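Local coordinates for autophagy protein 5 (Saccharomyces cerevisiae, PDB 2DYO) that acts in autophagic vesicle formation and cytoplasm-to-vacuole transport, and is needed for the selective degradation of nuclei and mitochondria, at residues T46-N50 and Q142-W147. Numbering follows the deposited sequence.
Sequences TYLVN and QAEKFW
The ring of Tyr47 runs out between two aromatic side chains of helix 142-159 and meets both with its hydroxyl end. Its OH lies at the edge of the Phe146 ring, 3.7 Å from Phe146 CD2, and also at the edge of the Trp147 indole, 3.6 Å from Trp147 CD1. The tyrosine crosses each of these side chains at about a right angle. Along the edge of the Tyr47 ring, in its plane, Tyr47 CE2 packs against Trp147 CB at 3.8 Å, while Ala143 CB approaches obliquely, 4.1 Å from Tyr47 CD2. The ring of Phe276 meets Tyr47 edge-to-face, and the backbone carbonyl oxygen of Phe276 accepts a hydrogen bond from Trp147 NE1, which probably helps to fix the rotation of the indole. With CG of Trp147 set trans to the backbone N (chi1 177°), the indole CD1 edge faces the tyrosine hydroxyl. An alanine in place of Tyr47 would remove the ring that bridges Phe146 and Trp147, and would probably leave a gap beside the CD1 edge of the indole.

One turn earlier on the helix, the small Ala143 lets the 3-10 turn come close: its CB touches Val49 CG1 at 3.5 Å and Asn50 ND2 at 3.8 Å. Val49 CG2 also lies beside the amide end of Gln142, whose OE1 and NE2 are bound by Ala137 N and Pro135 O. No hydrogen bond links the two segments; the contact rests on buried side-chain packing. It joins the loop between strand 37-43 and helix 52-59 of the ubiquitin-like UblA domain to the first turns of the alpha-helical bundle region, an interdomain interface of the ATG5 fold.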
loop_
_atom_site.group_PDB
_atom_site.type_symbol
_atom_site.label_atom_id
_atom_site.label_comp_id
_atom_site.label_asym_id
_atom_site.label_seq_id
_atom_site.Cartn_x
_atom_site.Cartn_y
_atom_site.Cartn_z
ATOM N N THR A 46 0.445 -4.822 0.982
ATOM C CA THR A 46 1.748 -5.436 0.759
ATOM C C THR A 46 2.554 -4.493 -0.119
ATOM O O THR A 46 2.101 -3.387 -0.407
ATOM C CB THR A 46 1.626 -6.827 0.073
ATOM O OG1 THR A 46 2.894 -7.497 0.128
ATOM C CG2 THR A 46 1.201 -6.682 -1.392
ATOM N N TYR A 47 3.748 -4.914 -0.527
ATOM C CA TYR A 47 4.588 -4.090 -1.393
ATOM C C TYR A 47 4.805 -4.813 -2.722
ATOM O O TYR A 47 4.903 -6.043 -2.756
ATOM C CB TYR A 47 5.970 -3.847 -0.776
ATOM C CG TYR A 47 5.994 -3.010 0.486
ATOM C CD1 TYR A 47 5.424 -1.735 0.523
ATOM C CD2 TYR A 47 6.655 -3.467 1.622
ATOM C CE1 TYR A 47 5.525 -0.937 1.668
ATOM C CE2 TYR A 47 6.759 -2.685 2.761
ATOM C CZ TYR A 47 6.200 -1.426 2.782
ATOM O OH TYR A 47 6.343 -0.656 3.915
ATOM N N LEU A 48 4.917 -4.048 -3.803
ATOM C CA LEU A 48 5.143 -4.637 -5.120
ATOM C C LEU A 48 6.457 -5.409 -5.152
ATOM O O LEU A 48 6.599 -6.397 -5.859
ATOM C CB LEU A 48 5.173 -3.538 -6.196
ATOM C CG LEU A 48 3.846 -2.840 -6.529
ATOM C CD1 LEU A 48 4.120 -1.659 -7.460
ATOM C CD2 LEU A 48 2.892 -3.822 -7.178
ATOM N N VAL A 49 7.423 -4.930 -4.381
ATOM C CA VAL A 49 8.737 -5.543 -4.312
ATOM C C VAL A 49 8.716 -6.984 -3.786
ATOM O O VAL A 49 9.661 -7.750 -4.001
ATOM C CB VAL A 49 9.672 -4.651 -3.489
ATOM C CG1 VAL A 49 9.740 -5.108 -2.052
ATOM C CG2 VAL A 49 11.029 -4.569 -4.162
ATOM N N ASN A 50 7.633 -7.370 -3.119
ATOM C CA ASN A 50 7.516 -8.738 -2.624
ATOM C C ASN A 50 7.314 -9.727 -3.778
ATOM O O ASN A 50 7.271 -10.947 -3.568
ATOM C CB ASN A 50 6.353 -8.843 -1.639
ATOM C CG ASN A 50 6.678 -8.194 -0.313
ATOM O OD1 ASN A 50 5.803 -7.939 0.515
ATOM N ND2 ASN A 50 7.962 -7.941 -0.097
ATOM N N GLN A 142 15.420 -5.916 1.935
ATOM C CA GLN A 142 15.103 -4.515 1.659
ATOM C C GLN A 142 13.718 -4.073 2.142
ATOM O O GLN A 142 13.588 -3.051 2.826
ATOM C CB GLN A 142 15.218 -4.221 0.156
ATOM C CG GLN A 142 14.742 -2.821 -0.218
ATOM C CD GLN A 142 14.804 -2.543 -1.709
ATOM O OE1 GLN A 142 14.396 -3.368 -2.528
ATOM N NE2 GLN A 142 15.300 -1.368 -2.066
ATOM N N ALA A 143 12.687 -4.826 1.772
ATOM C CA ALA A 143 11.320 -4.481 2.165
ATOM C C ALA A 143 11.125 -4.607 3.676
ATOM O O ALA A 143 10.616 -3.691 4.324
ATOM C CB ALA A 143 10.326 -5.373 1.433
ATOM N N GLU A 144 11.528 -5.743 4.235
ATOM C CA GLU A 144 11.393 -5.953 5.672
ATOM C C GLU A 144 12.073 -4.852 6.478
ATOM O O GLU A 144 11.497 -4.336 7.442
ATOM C CB GLU A 144 11.964 -7.319 6.069
ATOM C CG GLU A 144 12.059 -7.528 7.572
ATOM C CD GLU A 144 12.460 -8.947 7.944
ATOM O OE1 GLU A 144 13.220 -9.574 7.170
ATOM O OE2 GLU A 144 12.023 -9.423 9.017
ATOM N N LYS A 145 13.294 -4.487 6.095
ATOM C CA LYS A 145 14.021 -3.440 6.809
ATOM C C LYS A 145 13.266 -2.117 6.769
ATOM O O LYS A 145 13.114 -1.448 7.792
ATOM C CB LYS A 145 15.423 -3.241 6.216
ATOM C CG LYS A 145 16.425 -4.333 6.583
ATOM C CD LYS A 145 16.735 -4.324 8.074
ATOM C CE LYS A 145 17.776 -5.377 8.434
ATOM N NZ LYS A 145 18.039 -5.389 9.902
ATOM N N PHE A 146 12.798 -1.738 5.586
ATOM C CA PHE A 146 12.062 -0.491 5.422
ATOM C C PHE A 146 10.748 -0.526 6.201
ATOM O O PHE A 146 10.387 0.429 6.887
ATOM C CB PHE A 146 11.744 -0.245 3.946
ATOM C CG PHE A 146 11.011 1.042 3.696
ATOM C CD1 PHE A 146 11.708 2.236 3.542
ATOM C CD2 PHE A 146 9.618 1.073 3.679
ATOM C CE1 PHE A 146 11.033 3.441 3.378
ATOM C CE2 PHE A 146 8.936 2.278 3.514
ATOM C CZ PHE A 146 9.641 3.457 3.366
ATOM N N TRP A 147 10.032 -1.635 6.065
ATOM C CA TRP A 147 8.742 -1.818 6.719
ATOM C C TRP A 147 8.848 -1.791 8.244
ATOM O O TRP A 147 8.032 -1.161 8.924
ATOM C CB TRP A 147 8.139 -3.144 6.270
ATOM C CG TRP A 147 6.846 -3.482 6.929
ATOM C CD1 TRP A 147 5.610 -2.983 6.626
ATOM C CD2 TRP A 147 6.650 -4.441 7.972
ATOM N NE1 TRP A 147 4.652 -3.582 7.416
ATOM C CE2 TRP A 147 5.267 -4.476 8.254
ATOM C CE3 TRP A 147 7.513 -5.271 8.703
ATOM C CZ2 TRP A 147 4.725 -5.321 9.225
ATOM C CZ3 TRP A 147 6.974 -6.111 9.669
ATOM C CH2 TRP A 147 5.592 -6.127 9.923
#